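Local structure of long form salivary protein D7L1 (Anopheles stephensi, 3NHI) at residues W36-R40 / V124-R128; K161-K165 / E185-A189; W172-R177 / T292-F296. The protein binds and sequesters host cysteinyl leukotrienes, and binds thromboxane A2 analogues, modulating the host response to mosquito blood feeding. Residues are numbered along the deposited sequence.

Contact 1: W36-R40 / V124-R128; sequences WNAWR and VNLSR. With EAH ((5S,7E,9E,11Z,14Z)-5-hydroxyicosa-7,9,11,14-tetraenoic acid), chain B.
Trp39 lies with its indole between the guanidinium of Arg128 on one face and the chain of the bound hydroxyeicosatetraenoic acid, at C9, on the other. The guanidinium stacks flat on the ring, centres 3.7 Å apart and planes at 7°, a cation-pi contact in which Arg128 CZ is 3.7 Å from the five-membered ring centroid; Arg128 CG adds a CH-pi contact, 3.4 Å from the six-membered ring centroid. Trp39 (chi1 m, chi2 near 66°) and Arg128 (m, t, p) meet in this way. Trp39 is the C-prime residue (phi/psi 59/38) of a Schellman motif that ends helix 28-37, with Trp39 N bonded to Trp36 O at 2.8 Å. Residues 124-128 are helical, and the closest CA pair, Trp39 and Val124, is 7.5 Å apart. This is part of the wall of the lipid pocket: Trp39, which binds leukotriene C4, donates from NE1 to ligand O3 at 2.9 Å. Arg128 NE is held by Gly133 O, and a water joins Arg128 NH2 (3.0 Å) to Asn37 O (2.7 Å). Val124 CG2 packs on Trp39 CB at 3.9 Å, and Ser127 OG, bonded to Val124 O at 2.8 Å, lies 3.7 Å from Trp39 CZ3.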
loop_
_atom_site.group_PDB
_atom_site.type_symbol
_atom_site.label_atom_id
_atom_site.label_comp_id
_atom_site.label_asym_id
_atom_site.label_seq_id
_atom_site.Cartn_x
_atom_site.Cartn_y
_atom_site.Cartn_z
ATOM N N TRP A 36 8.701 16.682 0.047
ATOM C CA TRP A 36 8.081 15.598 -0.708
ATOM C C TRP A 36 6.561 15.752 -0.800
ATOM O O TRP A 36 5.977 15.427 -1.831
ATOM C CB TRP A 36 8.450 14.222 -0.133
ATOM C CG TRP A 36 9.923 13.919 -0.104
ATOM C CD1 TRP A 36 10.935 14.624 -0.704
ATOM C CD2 TRP A 36 10.543 12.805 0.549
ATOM N NE1 TRP A 36 12.147 14.021 -0.448
ATOM C CE2 TRP A 36 11.934 12.906 0.319
ATOM C CE3 TRP A 36 10.057 11.737 1.320
ATOM C CZ2 TRP A 36 12.845 11.973 0.822
ATOM C CZ3 TRP A 36 10.965 10.809 1.824
ATOM C CH2 TRP A 36 12.343 10.936 1.575
ATOM N N ASN A 37 5.927 16.230 0.274
ATOM C CA ASN A 37 4.488 16.507 0.265
ATOM C C ASN A 37 4.128 17.509 -0.827
ATOM O O ASN A 37 3.039 17.446 -1.405
ATOM C CB ASN A 37 4.016 17.059 1.617
ATOM C CG ASN A 37 3.806 15.981 2.672
ATOM O OD1 ASN A 37 3.951 14.787 2.413
ATOM N ND2 ASN A 37 3.449 16.410 3.878
ATOM N N ALA A 38 5.055 18.423 -1.111
ATOM C CA ALA A 38 4.870 19.429 -2.150
ATOM C C ALA A 38 5.320 18.914 -3.519
ATOM O O ALA A 38 5.378 19.678 -4.484
ATOM C CB ALA A 38 5.623 20.703 -1.782
ATOM N N TRP A 39 5.631 17.619 -3.600
ATOM C CA TRP A 39 6.090 16.986 -4.845
ATOM C C TRP A 39 7.365 17.636 -5.401
ATOM O O TRP A 39 7.537 17.803 -6.611
ATOM C CB TRP A 39 4.952 16.893 -5.881
ATOM C CG TRP A 39 3.991 15.771 -5.583
ATOM C CD1 TRP A 39 3.150 15.670 -4.509
ATOM C CD2 TRP A 39 3.783 14.596 -6.369
ATOM N NE1 TRP A 39 2.427 14.500 -4.581
ATOM C CE2 TRP A 39 2.797 13.819 -5.713
ATOM C CE3 TRP A 39 4.337 14.118 -7.567
ATOM C CZ2 TRP A 39 2.350 12.588 -6.221
ATOM C CZ3 TRP A 39 3.890 12.891 -8.075
ATOM C CH2 TRP A 39 2.907 12.142 -7.397
ATOM N N ARG A 40 8.246 18.009 -4.480
ATOM C CA ARG A 40 9.561 18.508 -4.838
ATOM C C ARG A 40 10.568 17.400 -4.583
ATOM O O ARG A 40 10.647 16.868 -3.474
ATOM C CB ARG A 40 9.898 19.756 -4.025
ATOM C CG ARG A 40 9.036 20.956 -4.399
ATOM C CD ARG A 40 9.257 22.125 -3.457
ATOM N NE ARG A 40 10.583 22.713 -3.629
ATOM C CZ ARG A 40 11.049 23.743 -2.929
ATOM N NH1 ARG A 40 10.302 24.319 -1.991
ATOM N NH2 ARG A 40 12.273 24.197 -3.169
ATOM N N VAL A 124 5.327 17.390 -13.590
ATOM C CA VAL A 124 4.849 17.091 -12.236
ATOM C C VAL A 124 3.327 17.193 -12.091
ATOM O O VAL A 124 2.699 16.277 -11.567
ATOM C CB VAL A 124 5.589 17.909 -11.135
ATOM C CG1 VAL A 124 5.505 19.425 -11.374
ATOM C CG2 VAL A 124 5.057 17.540 -9.755
ATOM N N ASN A 125 2.722 18.269 -12.586
ATOM C CA ASN A 125 1.278 18.415 -12.429
ATOM C C ASN A 125 0.493 17.330 -13.150
ATOM O O ASN A 125 -0.426 16.737 -12.573
ATOM C CB ASN A 125 0.826 19.810 -12.838
ATOM C CG ASN A 125 1.355 20.867 -11.903
ATOM O OD1 ASN A 125 1.479 20.634 -10.695
ATOM N ND2 ASN A 125 1.686 22.026 -12.450
ATOM N N LEU A 126 0.881 17.031 -14.389
ATOM C CA LEU A 126 0.257 15.939 -15.129
ATOM C C LEU A 126 0.429 14.609 -14.390
ATOM O O LEU A 126 -0.533 13.837 -14.269
ATOM C CB LEU A 126 0.822 15.837 -16.546
ATOM C CG LEU A 126 0.369 14.614 -17.354
ATOM C CD1 LEU A 126 -1.117 14.669 -17.647
ATOM C CD2 LEU A 126 1.166 14.501 -18.644
ATOM N N SER A 127 1.629 14.345 -13.878
ATOM C CA SER A 127 1.871 13.085 -13.189
ATOM C C SER A 127 0.978 12.937 -11.959
ATOM O O SER A 127 0.514 11.839 -11.653
ATOM C CB SER A 127 3.352 12.936 -12.825
ATOM O OG SER A 127 3.727 13.705 -11.685
ATOM N N ARG A 128 0.723 14.049 -11.270
ATOM C CA ARG A 128 -0.156 14.031 -10.112
ATOM C C ARG A 128 -1.608 13.795 -10.494
ATOM O O ARG A 128 -2.368 13.206 -9.716
ATOM C CB ARG A 128 -0.025 15.320 -9.301
ATOM C CG ARG A 128 1.359 15.490 -8.721
ATOM C CD ARG A 128 1.486 16.770 -7.918
ATOM N NE ARG A 128 0.739 16.685 -6.665
ATOM C CZ ARG A 128 0.733 17.611 -5.713
ATOM N NH1 ARG A 128 1.435 18.729 -5.852
ATOM N NH2 ARG A 128 0.020 17.412 -4.614
HETATM O O1 EAH B . -5.550 11.346 -0.949
HETATM C C1 EAH B . -4.353 11.726 -1.016
HETATM O O2 EAH B . -3.686 12.044 -0.002
HETATM C C2 EAH B . -3.694 11.792 -2.380
HETATM C C3 EAH B . -2.391 12.592 -2.327
HETATM C C4 EAH B . -1.183 11.682 -2.112
HETATM C C5 EAH B . 0.087 12.503 -2.026
HETATM O O3 EAH B . 0.380 12.976 -3.238
HETATM C C6 EAH B . 1.237 11.641 -1.513
HETATM C C7 EAH B . 2.559 12.391 -1.564
HETATM C C8 EAH B . 3.434 11.835 -2.667
HETATM C C9 EAH B . 4.595 12.698 -2.854
HETATM C C10 EAH B . 5.288 12.332 -3.931
HETATM C C11 EAH B . 6.432 13.229 -4.075
HETATM C C12 EAH B . 7.283 13.185 -5.104
HETATM C C13 EAH B . 7.175 12.189 -6.235
HETATM C C14 EAH B . 8.070 11.013 -5.909
HETATM C C15 EAH B . 8.861 10.400 -6.792
HETATM C C16 EAH B . 8.952 10.794 -8.246
HETATM C C17 EAH B . 8.108 9.834 -9.069
HETATM C C18 EAH B . 6.718 10.408 -9.308
HETATM C C19 EAH B . 6.039 9.691 -10.463
HETATM C C20 EAH B . 4.623 10.189 -10.644
HETATM O O HOH W 1 0.971 19.014 -2.220
#

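Contact 2: K161-K165 / E185-A189; sequences KRAWK and ELKDA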
loop_
_atom_site.group_PDB
_atom_site.type_symbol
_atom_site.label_atom_id
_atom_site.label_comp_id
_atom_site.label_asym_id
_atom_site.label_seq_id
_atom_site.Cartn_x
_atom_site.Cartn_y
_atom_site.Cartn_z
ATOM N N LYS A 161 -17.543 -6.192 4.240
ATOM C CA LYS A 161 -18.711 -5.723 3.491
ATOM C C LYS A 161 -18.915 -6.542 2.214
ATOM O O LYS A 161 -20.047 -6.775 1.789
ATOM C CB LYS A 161 -18.549 -4.226 3.165
ATOM C CG LYS A 161 -19.701 -3.617 2.368
ATOM C CD LYS A 161 -19.641 -2.110 2.303
ATOM C CE LYS A 161 -20.773 -1.607 1.429
ATOM N NZ LYS A 161 -21.057 -0.157 1.646
ATOM N N ARG A 162 -17.823 -6.980 1.603
ATOM C CA ARG A 162 -17.935 -7.752 0.369
ATOM C C ARG A 162 -18.012 -9.264 0.569
ATOM O O ARG A 162 -18.536 -9.976 -0.285
ATOM C CB ARG A 162 -16.856 -7.342 -0.617
ATOM C CG ARG A 162 -17.253 -6.056 -1.286
ATOM C CD ARG A 162 -16.122 -5.106 -1.404
ATOM N NE ARG A 162 -16.628 -3.817 -1.861
ATOM C CZ ARG A 162 -16.912 -2.783 -1.074
ATOM N NH1 ARG A 162 -16.733 -2.838 0.248
ATOM N NH2 ARG A 162 -17.378 -1.673 -1.628
ATOM N N ALA A 163 -17.526 -9.738 1.708
ATOM C CA ALA A 163 -17.606 -11.159 2.038
ATOM C C ALA A 163 -18.984 -11.585 2.544
ATOM O O ALA A 163 -19.453 -12.681 2.218
ATOM C CB ALA A 163 -16.537 -11.517 3.059
ATOM N N TRP A 164 -19.606 -10.727 3.349
ATOM C CA TRP A 164 -20.957 -10.948 3.858
ATOM C C TRP A 164 -21.892 -9.907 3.262
ATOM O O TRP A 164 -22.142 -8.854 3.862
ATOM C CB TRP A 164 -20.991 -10.881 5.390
ATOM C CG TRP A 164 -20.342 -12.050 6.077
ATOM C CD1 TRP A 164 -20.917 -13.257 6.366
ATOM C CD2 TRP A 164 -19.000 -12.115 6.587
ATOM N NE1 TRP A 164 -20.025 -14.062 7.025
ATOM C CE2 TRP A 164 -18.837 -13.389 7.170
ATOM C CE3 TRP A 164 -17.924 -11.215 6.615
ATOM C CZ2 TRP A 164 -17.633 -13.793 7.764
ATOM C CZ3 TRP A 164 -16.734 -11.611 7.207
ATOM C CH2 TRP A 164 -16.597 -12.891 7.771
ATOM N N LYS A 165 -22.394 -10.205 2.070
ATOM C CA LYS A 165 -23.263 -9.283 1.341
ATOM C C LYS A 165 -24.603 -9.941 0.985
ATOM O O LYS A 165 -25.380 -9.410 0.183
ATOM C CB LYS A 165 -22.545 -8.740 0.091
ATOM C CG LYS A 165 -22.199 -9.787 -0.971
ATOM C CD LYS A 165 -21.468 -9.148 -2.157
ATOM C CE LYS A 165 -21.632 -9.937 -3.460
ATOM N NZ LYS A 165 -21.176 -11.356 -3.403
ATOM N N GLU A 185 -17.386 -17.370 3.487
ATOM C CA GLU A 185 -17.331 -15.923 3.669
ATOM C C GLU A 185 -16.063 -15.499 4.411
ATOM O O GLU A 185 -15.414 -14.516 4.043
ATOM C CB GLU A 185 -18.579 -15.415 4.402
ATOM C CG GLU A 185 -19.913 -15.606 3.652
ATOM C CD GLU A 185 -20.552 -16.964 3.888
ATOM O OE1 GLU A 185 -20.000 -17.797 4.641
ATOM O OE2 GLU A 185 -21.626 -17.186 3.299
ATOM N N LEU A 186 -15.707 -16.226 5.460
ATOM C CA LEU A 186 -14.486 -15.914 6.194
ATOM C C LEU A 186 -13.253 -16.104 5.313
ATOM O O LEU A 186 -12.337 -15.271 5.325
ATOM C CB LEU A 186 -14.383 -16.746 7.479
ATOM C CG LEU A 186 -13.170 -16.455 8.372
ATOM C CD1 LEU A 186 -13.134 -15.002 8.851
ATOM C CD2 LEU A 186 -13.202 -17.396 9.558
ATOM N N LYS A 187 -13.227 -17.183 4.536
ATOM C CA LYS A 187 -12.111 -17.410 3.630
ATOM C C LYS A 187 -11.986 -16.265 2.626
ATOM O O LYS A 187 -10.875 -15.801 2.347
ATOM C CB LYS A 187 -12.240 -18.754 2.906
ATOM C CG LYS A 187 -12.172 -19.942 3.857
ATOM C CD LYS A 187 -12.309 -21.259 3.111
ATOM C CE LYS A 187 -12.163 -22.437 4.055
ATOM N NZ LYS A 187 -12.595 -23.708 3.393
ATOM N N ASP A 188 -13.115 -15.805 2.095
ATOM C CA ASP A 188 -13.107 -14.691 1.163
ATOM C C ASP A 188 -12.609 -13.406 1.823
ATOM O O ASP A 188 -11.733 -12.714 1.275
ATOM C CB ASP A 188 -14.488 -14.465 0.553
ATOM C CG ASP A 188 -14.472 -13.364 -0.475
ATOM O OD1 ASP A 188 -13.950 -13.600 -1.591
ATOM O OD2 ASP A 188 -14.935 -12.251 -0.168
ATOM N N ALA A 189 -13.163 -13.079 2.992
ATOM C CA ALA A 189 -12.736 -11.896 3.719
ATOM C C ALA A 189 -11.228 -11.910 3.960
ATOM O O ALA A 189 -10.548 -10.901 3.729
ATOM C CB ALA A 189 -13.488 -11.770 5.039
HETATM O O HOH W 2 -16.199 -11.024 -2.340
HETATM O O HOH W 3 -20.437 -16.875 7.573
#
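Apolar packing brings the end of helix 155-163 against the start of helix 184-196. The backbones come closest at Ala163 and Glu185, whose CA atoms are 5.0 Å apart, an approach that the small side chain of Ala163 allows; Ala163 CB meets Ala189 CB at 3.6 Å. Trp164, the first residue to leave helical angles, extends its indole along the second helix, with Trp164 CZ3 3.9 Å from Ala189 CB and Trp164 CH2 4.2 Å from Leu186 CD1. A CH-pi contact covers one face of this ring, Glu185 CB lying 3.5 Å from the centroid of the five-membered ring. Separately, Ala163 O is in van der Waals contact with Glu185 CG at 3.3 Å. Both helices fall in the PBP/GOBP family region of this all-helical, odorant-binding-like protein, and the Cys159-Cys192 disulfide ties the same two together. The loop between them returns to the contact through Trp172, whose ring meets Trp164. No direct hydrogen bond crosses; polar groups are instead linked through water. One molecule connects Trp164 NE1 (2.9 Å) with Glu185 OE1 (3.1 Å), the end of the Glu185 side chain leading away from the other segment. Another donates to Asp188 OD2 at 2.8 Å and, at 3.3 Å, to Arg162 O near the helix end.

Contact 3: W172-R177 / T292-F296; sequences WKNGRR and TTVHF. With SO4 (sulfate ion), chain D.
A type I beta turn, Trp172 to Gly175, in the loop between helices 155-163 and 184-196 receives the C-terminal tail of the chain; the contact joins that loop of the PBP/GOBP region to the irregular segment after helix 280-288. The turn is closed by Gly175 N to Trp172 O at 2.8 Å. Across the segments, Gly175 and His295 have CA atoms 4.4 Å apart, and Arg176 and Thr293 5.3 Å. Gly175 adopts phi/psi 126/145, where a CB would strike its preceding carbonyl and come within 2.4 Å of His295 CG; glycine lets the imidazole lie directly on the backbone, with Gly175 CA 3.5 Å from the ring centroid in a CH-pi contact. His295 takes chi1 m and chi2 near 74°, and its NE2 reaches 3.5 Å from Arg177 CG.

One backbone hydrogen bond crosses, Arg176 N to Thr293 O at 2.8 Å and nearly linear. Arg176 (t, t, p), bent at chi3, also gives NE to Thr293 OG1 at 3.0 Å. Helix 251-266 completes this polar cluster: Arg176 forms salt bridges to Glu262 and Asp259, and Thr293 bonds to Glu262. The tail contains an ST turn, with Val294 N to Thr292 OG1 at 3.3 Å. Thr293 CG2 lies 4.2 Å from Trp172 CE3. At the exposed side Arg177 holds a sulfate ion, probably from the crystallisation liquor, with NH2 bonded to sulfate O4 at 2.7 Å.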
loop_
_atom_site.group_PDB
_atom_site.type_symbol
_atom_site.label_atom_id
_atom_site.label_comp_id
_atom_site.label_asym_id
_atom_site.label_seq_id
_atom_site.Cartn_x
_atom_site.Cartn_y
_atom_site.Cartn_z
ATOM N N TRP A 172 -18.558 -11.063 12.049
ATOM C CA TRP A 172 -17.938 -9.961 12.763
ATOM C C TRP A 172 -18.942 -8.861 13.123
ATOM O O TRP A 172 -18.548 -7.739 13.456
ATOM C CB TRP A 172 -16.786 -9.389 11.929
ATOM C CG TRP A 172 -15.712 -10.386 11.562
ATOM C CD1 TRP A 172 -15.469 -11.601 12.148
ATOM C CD2 TRP A 172 -14.712 -10.221 10.550
ATOM N NE1 TRP A 172 -14.391 -12.213 11.540
ATOM C CE2 TRP A 172 -13.909 -11.384 10.559
ATOM C CE3 TRP A 172 -14.420 -9.204 9.628
ATOM C CZ2 TRP A 172 -12.827 -11.553 9.683
ATOM C CZ3 TRP A 172 -13.354 -9.378 8.760
ATOM C CH2 TRP A 172 -12.570 -10.540 8.797
ATOM N N LYS A 173 -20.228 -9.208 13.094
ATOM C CA LYS A 173 -21.316 -8.259 13.375
ATOM C C LYS A 173 -21.174 -7.471 14.680
ATOM O O LYS A 173 -21.443 -6.266 14.711
ATOM C CB LYS A 173 -22.682 -8.963 13.328
ATOM C CG LYS A 173 -23.893 -8.047 13.565
ATOM C CD LYS A 173 -24.115 -7.084 12.401
ATOM C CE LYS A 173 -25.413 -6.300 12.553
ATOM N NZ LYS A 173 -26.612 -7.116 12.195
ATOM N N ASN A 174 -20.764 -8.144 15.748
ATOM C CA ASN A 174 -20.538 -7.471 17.034
ATOM C C ASN A 174 -19.109 -6.920 17.199
ATOM O O ASN A 174 -18.758 -6.390 18.257
ATOM C CB ASN A 174 -20.906 -8.407 18.190
ATOM C CG ASN A 174 -22.397 -8.743 18.230
ATOM O OD1 ASN A 174 -23.246 -7.926 17.865
ATOM N ND2 ASN A 174 -22.716 -9.951 18.685
ATOM N N GLY A 175 -18.308 -7.034 16.139
ATOM C CA GLY A 175 -16.880 -6.706 16.152
ATOM C C GLY A 175 -16.116 -7.914 15.638
ATOM O O GLY A 175 -16.511 -9.055 15.877
ATOM N N ARG A 176 -15.021 -7.670 14.923
ATOM C CA ARG A 176 -14.195 -8.755 14.403
ATOM C C ARG A 176 -13.528 -9.531 15.530
ATOM O O ARG A 176 -13.002 -8.949 16.469
ATOM C CB ARG A 176 -13.137 -8.191 13.453
ATOM C CG ARG A 176 -12.190 -9.230 12.871
ATOM C CD ARG A 176 -11.277 -8.624 11.814
ATOM N NE ARG A 176 -10.377 -7.585 12.324
ATOM C CZ ARG A 176 -9.226 -7.826 12.950
ATOM N NH1 ARG A 176 -8.830 -9.078 13.181
ATOM N NH2 ARG A 176 -8.476 -6.811 13.365
ATOM N N ARG A 177 -13.549 -10.854 15.424
ATOM C CA ARG A 177 -12.813 -11.692 16.361
ATOM C C ARG A 177 -12.022 -12.745 15.581
ATOM O O ARG A 177 -12.041 -12.765 14.343
ATOM C CB ARG A 177 -13.753 -12.306 17.417
ATOM C CG ARG A 177 -14.417 -11.262 18.318
ATOM C CD ARG A 177 -15.075 -11.851 19.540
ATOM N NE ARG A 177 -14.106 -12.298 20.541
ATOM C CZ ARG A 177 -14.436 -12.749 21.750
ATOM N NH1 ARG A 177 -15.711 -12.813 22.120
ATOM N NH2 ARG A 177 -13.489 -13.137 22.593
ATOM N N THR A 292 -13.812 0.848 10.895
ATOM C CA THR A 292 -13.075 -0.393 11.143
ATOM C C THR A 292 -14.002 -1.472 11.702
ATOM O O THR A 292 -15.208 -1.256 11.871
ATOM C CB THR A 292 -11.938 -0.193 12.164
ATOM O OG1 THR A 292 -12.518 0.032 13.454
ATOM C CG2 THR A 292 -11.054 0.973 11.781
ATOM N N THR A 293 -13.425 -2.631 12.007
ATOM C CA THR A 293 -14.183 -3.766 12.524
ATOM C C THR A 293 -14.054 -3.894 14.041
ATOM O O THR A 293 -14.344 -4.943 14.604
ATOM C CB THR A 293 -13.759 -5.092 11.849
ATOM O OG1 THR A 293 -12.373 -5.347 12.101
ATOM C CG2 THR A 293 -14.015 -5.058 10.351
ATOM N N VAL A 294 -13.651 -2.807 14.691
ATOM C CA VAL A 294 -13.434 -2.783 16.145
ATOM C C VAL A 294 -14.739 -2.958 16.933
ATOM O O VAL A 294 -15.823 -2.639 16.438
ATOM C CB VAL A 294 -12.684 -1.478 16.566
ATOM C CG1 VAL A 294 -13.616 -0.266 16.559
ATOM C CG2 VAL A 294 -11.995 -1.641 17.929
ATOM N N HIS A 295 -14.608 -3.478 18.153
ATOM C CA HIS A 295 -15.717 -3.588 19.100
ATOM C C HIS A 295 -15.987 -2.250 19.779
ATOM O O HIS A 295 -15.068 -1.600 20.288
ATOM C CB HIS A 295 -15.412 -4.632 20.175
ATOM C CG HIS A 295 -15.369 -6.038 19.664
ATOM N ND1 HIS A 295 -14.323 -6.526 18.911
ATOM C CD2 HIS A 295 -16.237 -7.068 19.818
ATOM C CE1 HIS A 295 -14.551 -7.793 18.618
ATOM N NE2 HIS A 295 -15.707 -8.145 19.153
ATOM N N PHE A 296 -17.255 -1.855 19.786
ATOM C CA PHE A 296 -17.693 -0.629 20.457
ATOM C C PHE A 296 -18.420 -0.925 21.766
ATOM O O PHE A 296 -18.690 -2.085 22.095
ATOM C CB PHE A 296 -18.592 0.186 19.528
ATOM C CG PHE A 296 -17.868 0.804 18.369
ATOM C CD1 PHE A 296 -17.812 0.160 17.135
ATOM C CD2 PHE A 296 -17.239 2.038 18.507
ATOM C CE1 PHE A 296 -17.146 0.736 16.058
ATOM C CE2 PHE A 296 -16.567 2.619 17.435
ATOM C CZ PHE A 296 -16.518 1.972 16.212
HETATM S S SO4 D . -10.402 -13.497 20.100
HETATM O O1 SO4 D . -10.026 -14.872 19.786
HETATM O O2 SO4 D . -11.243 -12.968 19.036
HETATM O O3 SO4 D . -9.199 -12.678 20.223
HETATM O O4 SO4 D . -11.136 -13.477 21.362
HETATM O O HOH W 4 -18.372 -5.526 21.549
#

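How the contacts relate
Contacts 2 and 3 are neighbours, their centres 14 Å apart, and share packing around Trp172: its CZ2 lies 3.6 Å from Leu186 CD1, its CH2 4.1 Å from Ala189 CB and its CE3 4.1 Å from Trp164 CZ3. Their segments alternate along the chain, so the loop that separates the two helices of contact 2 carries the turn that meets the C-terminal tail in contact 3. Contact 1 stands on the opposite side of the chain's centre, with its own centre 37 Å from that of contact 2 and 38 Å from that of contact 3. It alone of the three lines the lipid pocket; the other two belong to the structural packing of the C-terminal part.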